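Local coordinates for S-adenosylmethionine-dependent methyltransferase (Clostridium acetobutylicum, PDB 1Y8C), which probably transfers methyl groups from S-adenosylmethionine to a substrate that is not established, at residues Q171-F183 against K192-K204. Sequence-based numbering, arbitrary orientation.
Sequences QFEDDLVSMYISF and KRFDEEHEERAYK
Strands 176-186 and 191-201 form a long beta hairpin at the edge of a four-stranded antiparallel sheet, and V177, M179, I181 and F183 pair with E200, H198, E196 and F194, each through both backbone hydrogen bonds. Next to the turn at 174-175, A202 N adds a nearly straight bond to D175 O (2.8 Å, 175°).

On the face with V177 and M179, the selenomethionine methyl CE of M179 lies 3.6 Å from CG of E200, and the two side chains cross obliquely. The chain of M179 bends at its last torsion (chi3 -112°), which swings CE toward E200. E200 is buried, and its OE1 is hydrogen-bonded to ND2 of N143. CB of F183 packs 3.6 Å from CB of F194. Both phenylalanines also meet F6 of helix 3-15, F194 by stacking and F183 edge-to-face.

The other face is more polar. S182 OG donates to D195 OD1 (3.0 Å), meeting it on the anti side but tilted well out of the carboxylate plane. R193 NE takes the syn lone pair of the same oxygen in a salt bridge (2.8 Å), so two donors grip it. Y180 and E197 lie side by side, with CE2 of Y180 3.2 Å from OE1 of E197 and the ring and carboxylate planes 43° apart. L176 crosses E199 at about a right angle, its CD2 3.4 Å from CD of E199.

V177 packs on helix 145-152, I181 and F183 on helix 3-15. This sheet accompanies a seven-stranded one with strand order 3-2-1-4-5-7-6, that of class I, Rossmann-like methyltransferases.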
ATOM      1  N   GLN A 171     -12.365  16.084  -3.218  1.00 60.73           N
ATOM      2  CA  GLN A 171     -12.191  17.162  -4.173  1.00 62.37           C
ATOM      3  C   GLN A 171     -11.327  16.601  -5.294  1.00 62.54           C
ATOM      4  O   GLN A 171     -10.170  16.244  -5.073  1.00 62.74           O
ATOM      5  CB  GLN A 171     -11.520  18.356  -3.481  1.00 65.83           C
ATOM      6  CG  GLN A 171     -10.634  19.226  -4.367  1.00 70.60           C
ATOM      7  CD  GLN A 171     -11.370  19.836  -5.544  1.00 75.22           C
ATOM      8  OE1 GLN A 171     -10.745  20.344  -6.478  1.00 77.00           O
ATOM      9  NE2 GLN A 171     -12.699  19.802  -5.504  1.00 77.89           N
ATOM     10  N   PHE A 172     -11.899  16.476  -6.485  1.00 62.83           N
ATOM     11  CA  PHE A 172     -11.147  15.961  -7.621  1.00 65.62           C
ATOM     12  C   PHE A 172     -10.877  17.076  -8.604  1.00 66.43           C
ATOM     13  O   PHE A 172     -11.787  17.821  -8.977  1.00 65.99           O
ATOM     14  CB  PHE A 172     -11.893  14.836  -8.340  1.00 65.70           C
ATOM     15  CG  PHE A 172     -11.118  14.251  -9.494  1.00 66.98           C
ATOM     16  CD1 PHE A 172      -9.881  13.642  -9.279  1.00 67.75           C
ATOM     17  CD2 PHE A 172     -11.623  14.293 -10.786  1.00 67.54           C
ATOM     18  CE1 PHE A 172      -9.149  13.098 -10.333  1.00 66.51           C
ATOM     19  CE2 PHE A 172     -10.899  13.754 -11.852  1.00 67.88           C
ATOM     20  CZ  PHE A 172      -9.664  13.146 -11.623  1.00 68.43           C
ATOM     21  N   GLU A 173      -9.624  17.166  -9.042  1.00 68.25           N
ATOM     22  CA  GLU A 173      -9.209  18.213  -9.963  1.00 69.87           C
ATOM     23  C   GLU A 173      -7.874  17.923 -10.649  1.00 69.68           C
ATOM     24  O   GLU A 173      -6.873  17.638  -9.990  1.00 68.88           O
ATOM     25  CB  GLU A 173      -9.123  19.523  -9.181  1.00 71.95           C
ATOM     26  CG  GLU A 173      -8.216  20.578  -9.759  1.00 76.96           C
ATOM     27  CD  GLU A 173      -8.166  21.815  -8.882  1.00 80.09           C
ATOM     28  OE1 GLU A 173      -7.892  21.673  -7.670  1.00 81.60           O
ATOM     29  OE2 GLU A 173      -8.402  22.929  -9.396  1.00 83.15           O
ATOM     30  N   ASP A 174      -7.870  17.982 -11.976  1.00 69.95           N
ATOM     31  CA  ASP A 174      -6.646  17.766 -12.733  1.00 70.25           C
ATOM     32  C   ASP A 174      -5.942  16.482 -12.289  1.00 68.67           C
ATOM     33  O   ASP A 174      -4.815  16.507 -11.792  1.00 67.12           O
ATOM     34  CB  ASP A 174      -5.734  18.990 -12.547  1.00 75.61           C
ATOM     35  CG  ASP A 174      -4.457  18.921 -13.373  1.00 79.87           C
ATOM     36  OD1 ASP A 174      -4.524  18.567 -14.575  1.00 81.78           O
ATOM     37  OD2 ASP A 174      -3.385  19.247 -12.813  1.00 81.45           O
ATOM     38  N   ASP A 175      -6.632  15.362 -12.460  1.00 66.71           N
ATOM     39  CA  ASP A 175      -6.097  14.058 -12.105  1.00 65.20           C
ATOM     40  C   ASP A 175      -5.631  13.879 -10.660  1.00 63.40           C
ATOM     41  O   ASP A 175      -4.999  12.870 -10.332  1.00 62.51           O
ATOM     42  CB  ASP A 175      -4.947  13.707 -13.038  1.00 68.68           C
ATOM     43  CG  ASP A 175      -5.350  13.756 -14.484  1.00 70.66           C
ATOM     44  OD1 ASP A 175      -6.436  13.218 -14.800  1.00 71.13           O
ATOM     45  OD2 ASP A 175      -4.583  14.327 -15.294  1.00 72.33           O
ATOM     46  N   LEU A 176      -5.939  14.841  -9.800  1.00 58.95           N
ATOM     47  CA  LEU A 176      -5.543  14.744  -8.407  1.00 57.20           C
ATOM     48  C   LEU A 176      -6.771  14.767  -7.516  1.00 55.84           C
ATOM     49  O   LEU A 176      -7.636  15.628  -7.667  1.00 56.26           O
ATOM     50  CB  LEU A 176      -4.624  15.909  -8.030  1.00 57.77           C
ATOM     51  CG  LEU A 176      -3.994  15.849  -6.633  1.00 58.50           C
ATOM     52  CD1 LEU A 176      -3.098  14.621  -6.539  1.00 59.73           C
ATOM     53  CD2 LEU A 176      -3.166  17.103  -6.368  1.00 60.64           C
ATOM     54  N   VAL A 177      -6.848  13.817  -6.593  1.00 53.64           N
ATOM     55  CA  VAL A 177      -7.965  13.740  -5.669  1.00 53.85           C
ATOM     56  C   VAL A 177      -7.515  14.168  -4.289  1.00 53.08           C
ATOM     57  O   VAL A 177      -6.543  13.641  -3.758  1.00 53.70           O
ATOM     58  CB  VAL A 177      -8.503  12.309  -5.554  1.00 55.10           C
ATOM     59  CG1 VAL A 177      -9.615  12.247  -4.516  1.00 55.12           C
ATOM     60  CG2 VAL A 177      -9.013  11.845  -6.892  1.00 57.89           C
ATOM     61  N   SER A 178      -8.217  15.123  -3.700  1.00 53.60           N
ATOM     62  CA  SER A 178      -7.859  15.565  -2.362  1.00 54.72           C
ATOM     63  C   SER A 178      -8.951  15.099  -1.408  1.00 54.99           C
ATOM     64  O   SER A 178     -10.126  15.417  -1.587  1.00 56.87           O
ATOM     65  CB  SER A 178      -7.727  17.079  -2.342  1.00 54.85           C
ATOM     66  OG  SER A 178      -6.961  17.497  -3.461  1.00 58.19           O
HETATM   67  N   MSE A 179      -8.557  14.330  -0.405  1.00 55.07           N
HETATM   68  CA  MSE A 179      -9.499  13.793   0.552  1.00 55.05           C
HETATM   69  C   MSE A 179      -9.328  14.436   1.910  1.00 55.38           C
HETATM   70  O   MSE A 179      -8.230  14.473   2.459  1.00 55.78           O
HETATM   71  CB  MSE A 179      -9.292  12.290   0.684  1.00 57.33           C
HETATM   72  CG  MSE A 179      -9.176  11.550  -0.639  1.00 63.11           C
HETATM   73 SE   MSE A 179      -8.772   9.670  -0.371  1.00 75.18          SE
HETATM   74  CE  MSE A 179      -6.978   9.610  -1.091  1.00 67.12           C
ATOM     75  N   TYR A 180     -10.420  14.942   2.455  1.00 55.31           N
ATOM     76  CA  TYR A 180     -10.375  15.557   3.766  1.00 56.94           C
ATOM     77  C   TYR A 180     -11.323  14.748   4.631  1.00 56.09           C
ATOM     78  O   TYR A 180     -12.514  14.642   4.332  1.00 56.70           O
ATOM     79  CB  TYR A 180     -10.822  17.015   3.675  1.00 57.80           C
ATOM     80  CG  TYR A 180     -10.061  17.821   2.641  1.00 62.11           C
ATOM     81  CD1 TYR A 180     -10.263  17.608   1.275  1.00 63.95           C
ATOM     82  CD2 TYR A 180      -9.140  18.797   3.026  1.00 61.96           C
ATOM     83  CE1 TYR A 180      -9.573  18.349   0.318  1.00 64.39           C
ATOM     84  CE2 TYR A 180      -8.444  19.545   2.075  1.00 62.42           C
ATOM     85  CZ  TYR A 180      -8.667  19.318   0.724  1.00 63.62           C
ATOM     86  OH  TYR A 180      -8.015  20.075  -0.232  1.00 64.29           O
ATOM     87  N   ILE A 181     -10.804  14.157   5.699  1.00 54.13           N
ATOM     88  CA  ILE A 181     -11.657  13.340   6.542  1.00 53.71           C
ATOM     89  C   ILE A 181     -11.495  13.584   8.024  1.00 54.24           C
ATOM     90  O   ILE A 181     -10.403  13.469   8.565  1.00 53.84           O
ATOM     91  CB  ILE A 181     -11.406  11.840   6.319  1.00 53.30           C
ATOM     92  CG1 ILE A 181     -11.392  11.504   4.823  1.00 52.53           C
ATOM     93  CG2 ILE A 181     -12.474  11.051   7.027  1.00 51.64           C
ATOM     94  CD1 ILE A 181     -11.156  10.029   4.538  1.00 53.62           C
ATOM     95  N   SER A 182     -12.608  13.901   8.672  1.00 55.31           N
ATOM     96  CA  SER A 182     -12.642  14.134  10.103  1.00 55.18           C
ATOM     97  C   SER A 182     -13.319  12.941  10.778  1.00 57.16           C
ATOM     98  O   SER A 182     -14.493  12.640  10.515  1.00 57.46           O
ATOM     99  CB  SER A 182     -13.437  15.400  10.423  1.00 54.70           C
ATOM    100  OG  SER A 182     -12.781  16.560   9.918  1.00 57.75           O
ATOM    101  N   PHE A 183     -12.563  12.260  11.630  1.00 55.40           N
ATOM    102  CA  PHE A 183     -13.066  11.118  12.371  1.00 55.81           C
ATOM    103  C   PHE A 183     -13.331  11.520  13.793  1.00 55.37           C
ATOM    104  O   PHE A 183     -12.693  12.415  14.323  1.00 55.68           O
ATOM    105  CB  PHE A 183     -12.049   9.973  12.411  1.00 56.96           C
ATOM    106  CG  PHE A 183     -11.983   9.173  11.158  1.00 57.14           C
ATOM    107  CD1 PHE A 183     -11.057   9.487  10.165  1.00 57.33           C
ATOM    108  CD2 PHE A 183     -12.873   8.127  10.951  1.00 56.71           C
ATOM    109  CE1 PHE A 183     -11.019   8.766   8.981  1.00 57.05           C
ATOM    110  CE2 PHE A 183     -12.849   7.402   9.777  1.00 58.55           C
ATOM    111  CZ  PHE A 183     -11.918   7.720   8.780  1.00 58.79           C
ATOM    112  N   LYS A 192     -12.715  11.206  20.543  1.00 72.31           N
ATOM    113  CA  LYS A 192     -11.411  11.740  20.187  1.00 72.14           C
ATOM    114  C   LYS A 192     -11.448  12.023  18.693  1.00 69.60           C
ATOM    115  O   LYS A 192     -11.912  11.196  17.908  1.00 69.42           O
ATOM    116  CB  LYS A 192     -10.287  10.749  20.520  1.00 74.84           C
ATOM    117  CG  LYS A 192      -8.891  11.326  20.260  1.00 78.63           C
ATOM    118  CD  LYS A 192      -7.798  10.655  21.098  1.00 82.32           C
ATOM    119  CE  LYS A 192      -7.463   9.244  20.611  1.00 84.07           C
ATOM    120  NZ  LYS A 192      -6.435   8.558  21.467  1.00 84.45           N
ATOM    121  N   ARG A 193     -10.973  13.199  18.302  1.00 67.81           N
ATOM    122  CA  ARG A 193     -10.980  13.576  16.895  1.00 67.62           C
ATOM    123  C   ARG A 193      -9.726  13.139  16.124  1.00 68.57           C
ATOM    124  O   ARG A 193      -8.645  13.003  16.694  1.00 68.80           O
ATOM    125  CB  ARG A 193     -11.181  15.089  16.783  1.00 64.40           C
ATOM    126  CG  ARG A 193     -11.256  15.611  15.367  1.00 63.95           C
ATOM    127  CD  ARG A 193     -11.845  17.027  15.313  1.00 63.35           C
ATOM    128  NE  ARG A 193     -11.994  17.489  13.933  1.00 61.69           N
ATOM    129  CZ  ARG A 193     -12.657  18.580  13.567  1.00 62.89           C
ATOM    130  NH1 ARG A 193     -13.239  19.336  14.482  1.00 63.99           N
ATOM    131  NH2 ARG A 193     -12.741  18.912  12.281  1.00 61.84           N
ATOM    132  N   PHE A 194      -9.901  12.898  14.827  1.00 69.37           N
ATOM    133  CA  PHE A 194      -8.822  12.491  13.930  1.00 69.69           C
ATOM    134  C   PHE A 194      -9.003  13.129  12.561  1.00 68.96           C
ATOM    135  O   PHE A 194      -9.824  12.670  11.778  1.00 70.03           O
ATOM    136  CB  PHE A 194      -8.804  10.973  13.714  1.00 73.56           C
ATOM    137  CG  PHE A 194      -8.322  10.184  14.888  1.00 76.96           C
ATOM    138  CD1 PHE A 194      -9.163   9.933  15.967  1.00 78.81           C
ATOM    139  CD2 PHE A 194      -7.026   9.674  14.910  1.00 78.21           C
ATOM    140  CE1 PHE A 194      -8.723   9.176  17.049  1.00 81.22           C
ATOM    141  CE2 PHE A 194      -6.578   8.919  15.986  1.00 80.61           C
ATOM    142  CZ  PHE A 194      -7.426   8.669  17.062  1.00 81.39           C
ATOM    143  N   ASP A 195      -8.242  14.173  12.259  1.00 68.16           N
ATOM    144  CA  ASP A 195      -8.356  14.812  10.953  1.00 68.04           C
ATOM    145  C   ASP A 195      -7.326  14.257   9.980  1.00 67.73           C
ATOM    146  O   ASP A 195      -6.138  14.476  10.162  1.00 70.21           O
ATOM    147  CB  ASP A 195      -8.160  16.322  11.077  1.00 67.00           C
ATOM    148  CG  ASP A 195      -9.212  16.975  11.943  1.00 68.75           C
ATOM    149  OD1 ASP A 195     -10.407  16.652  11.766  1.00 67.56           O
ATOM    150  OD2 ASP A 195      -8.848  17.823  12.791  1.00 70.09           O
ATOM    151  N   GLU A 196      -7.774  13.546   8.949  1.00 69.06           N
ATOM    152  CA  GLU A 196      -6.855  12.991   7.954  1.00 69.60           C
ATOM    153  C   GLU A 196      -7.042  13.702   6.626  1.00 69.69           C
ATOM    154  O   GLU A 196      -8.166  13.883   6.156  1.00 70.59           O
ATOM    155  CB  GLU A 196      -7.103  11.496   7.746  1.00 70.48           C
ATOM    156  CG  GLU A 196      -6.862  10.620   8.976  1.00 74.05           C
ATOM    157  CD  GLU A 196      -5.390  10.351   9.260  1.00 75.05           C
ATOM    158  OE1 GLU A 196      -4.732   9.694   8.423  1.00 75.76           O
ATOM    159  OE2 GLU A 196      -4.897  10.792  10.323  1.00 74.63           O
ATOM    160  N   GLU A 197      -5.934  14.105   6.021  1.00 70.34           N
ATOM    161  CA  GLU A 197      -5.969  14.786   4.739  1.00 70.54           C
ATOM    162  C   GLU A 197      -4.909  14.185   3.829  1.00 69.64           C
ATOM    163  O   GLU A 197      -3.714  14.377   4.038  1.00 69.86           O
ATOM    164  CB  GLU A 197      -5.724  16.279   4.940  1.00 71.92           C
ATOM    165  CG  GLU A 197      -5.648  17.068   3.649  1.00 78.22           C
ATOM    166  CD  GLU A 197      -5.637  18.575   3.872  1.00 83.30           C
ATOM    167  OE1 GLU A 197      -5.314  19.314   2.907  1.00 85.10           O
ATOM    168  OE2 GLU A 197      -5.961  19.025   5.002  1.00 83.48           O
ATOM    169  N   HIS A 198      -5.350  13.444   2.822  1.00 68.72           N
ATOM    170  CA  HIS A 198      -4.417  12.811   1.903  1.00 68.90           C
ATOM    171  C   HIS A 198      -4.684  13.257   0.467  1.00 67.27           C
ATOM    172  O   HIS A 198      -5.772  13.726   0.138  1.00 65.52           O
ATOM    173  CB  HIS A 198      -4.531  11.285   2.014  1.00 70.11           C
ATOM    174  CG  HIS A 198      -4.353  10.766   3.408  1.00 74.48           C
ATOM    175  ND1 HIS A 198      -5.168   9.794   3.950  1.00 76.70           N
ATOM    176  CD2 HIS A 198      -3.459  11.088   4.373  1.00 76.19           C
ATOM    177  CE1 HIS A 198      -4.785   9.541   5.188  1.00 77.64           C
ATOM    178  NE2 HIS A 198      -3.750  10.312   5.471  1.00 78.27           N
ATOM    179  N   GLU A 199      -3.677  13.094  -0.382  1.00 65.46           N
ATOM    180  CA  GLU A 199      -3.777  13.471  -1.777  1.00 63.24           C
ATOM    181  C   GLU A 199      -3.263  12.307  -2.611  1.00 61.93           C
ATOM    182  O   GLU A 199      -2.154  11.827  -2.384  1.00 62.36           O
ATOM    183  CB  GLU A 199      -2.924  14.702  -1.999  1.00 64.60           C
ATOM    184  CG  GLU A 199      -3.309  15.565  -3.163  1.00 67.87           C
ATOM    185  CD  GLU A 199      -2.736  16.965  -3.005  1.00 69.81           C
ATOM    186  OE1 GLU A 199      -1.492  17.086  -2.893  1.00 69.60           O
ATOM    187  OE2 GLU A 199      -3.524  17.937  -2.989  1.00 69.94           O
ATOM    188  N   GLU A 200      -4.078  11.838  -3.554  1.00 59.93           N
ATOM    189  CA  GLU A 200      -3.688  10.723  -4.424  1.00 60.64           C
ATOM    190  C   GLU A 200      -3.833  11.120  -5.900  1.00 59.81           C
ATOM    191  O   GLU A 200      -4.774  11.821  -6.275  1.00 60.62           O
ATOM    192  CB  GLU A 200      -4.550   9.472  -4.135  1.00 59.43           C
ATOM    193  CG  GLU A 200      -4.076   8.626  -2.938  1.00 61.60           C
ATOM    194  CD  GLU A 200      -4.800   7.270  -2.803  1.00 63.77           C
ATOM    195  OE1 GLU A 200      -5.208   6.684  -3.837  1.00 62.72           O
ATOM    196  OE2 GLU A 200      -4.928   6.775  -1.657  1.00 62.54           O
ATOM    197  N   ARG A 201      -2.892  10.696  -6.735  1.00 59.27           N
ATOM    198  CA  ARG A 201      -2.984  11.023  -8.145  1.00 56.62           C
ATOM    199  C   ARG A 201      -3.621   9.872  -8.889  1.00 55.75           C
ATOM    200  O   ARG A 201      -3.371   8.703  -8.585  1.00 54.14           O
ATOM    201  CB  ARG A 201      -1.616  11.310  -8.767  1.00 59.18           C
ATOM    202  CG  ARG A 201      -1.752  12.249  -9.952  1.00 63.69           C
ATOM    203  CD  ARG A 201      -0.896  11.884 -11.140  1.00 65.49           C
ATOM    204  NE  ARG A 201       0.349  12.649 -11.177  1.00 69.18           N
ATOM    205  CZ  ARG A 201       0.960  13.024 -12.303  1.00 71.07           C
ATOM    206  NH1 ARG A 201       0.435  12.707 -13.481  1.00 70.32           N
ATOM    207  NH2 ARG A 201       2.100  13.709 -12.258  1.00 71.90           N
ATOM    208  N   ALA A 202      -4.447  10.200  -9.871  1.00 54.19           N
ATOM    209  CA  ALA A 202      -5.106   9.171 -10.645  1.00 53.22           C
ATOM    210  C   ALA A 202      -4.265   8.847 -11.867  1.00 53.98           C
ATOM    211  O   ALA A 202      -4.326   9.542 -12.879  1.00 53.84           O
ATOM    212  CB  ALA A 202      -6.490   9.637 -11.052  1.00 53.32           C
ATOM    213  N   TYR A 203      -3.477   7.782 -11.761  1.00 55.67           N
ATOM    214  CA  TYR A 203      -2.611   7.344 -12.847  1.00 57.13           C
ATOM    215  C   TYR A 203      -3.312   6.356 -13.774  1.00 58.89           C
ATOM    216  O   TYR A 203      -4.030   5.463 -13.316  1.00 60.20           O
ATOM    217  CB  TYR A 203      -1.351   6.679 -12.286  1.00 54.27           C
ATOM    218  CG  TYR A 203      -0.353   7.626 -11.670  1.00 55.92           C
ATOM    219  CD1 TYR A 203      -0.042   7.558 -10.309  1.00 54.95           C
ATOM    220  CD2 TYR A 203       0.316   8.568 -12.454  1.00 53.95           C
ATOM    221  CE1 TYR A 203       0.909   8.405  -9.750  1.00 54.42           C
ATOM    222  CE2 TYR A 203       1.273   9.412 -11.906  1.00 53.22           C
ATOM    223  CZ  TYR A 203       1.565   9.328 -10.557  1.00 55.84           C
ATOM    224  OH  TYR A 203       2.513  10.168 -10.014  1.00 56.91           O
ATOM    225  N   LYS A 204      -3.095   6.511 -15.074  1.00 60.56           N
ATOM    226  CA  LYS A 204      -3.691   5.607 -16.051  1.00 63.11           C
ATOM    227  C   LYS A 204      -2.759   4.422 -16.239  1.00 62.58           C
ATOM    228  O   LYS A 204      -1.542   4.578 -16.208  1.00 62.94           O
ATOM    229  CB  LYS A 204      -3.907   6.325 -17.384  1.00 64.50           C
ATOM    230  CG  LYS A 204      -4.940   7.433 -17.307  1.00 69.20           C
ATOM    231  CD  LYS A 204      -5.276   7.979 -18.679  1.00 73.18           C
ATOM    232  CE  LYS A 204      -6.445   8.949 -18.619  1.00 74.61           C
ATOM    233  NZ  LYS A 204      -6.795   9.446 -19.983  1.00 77.23           N
TER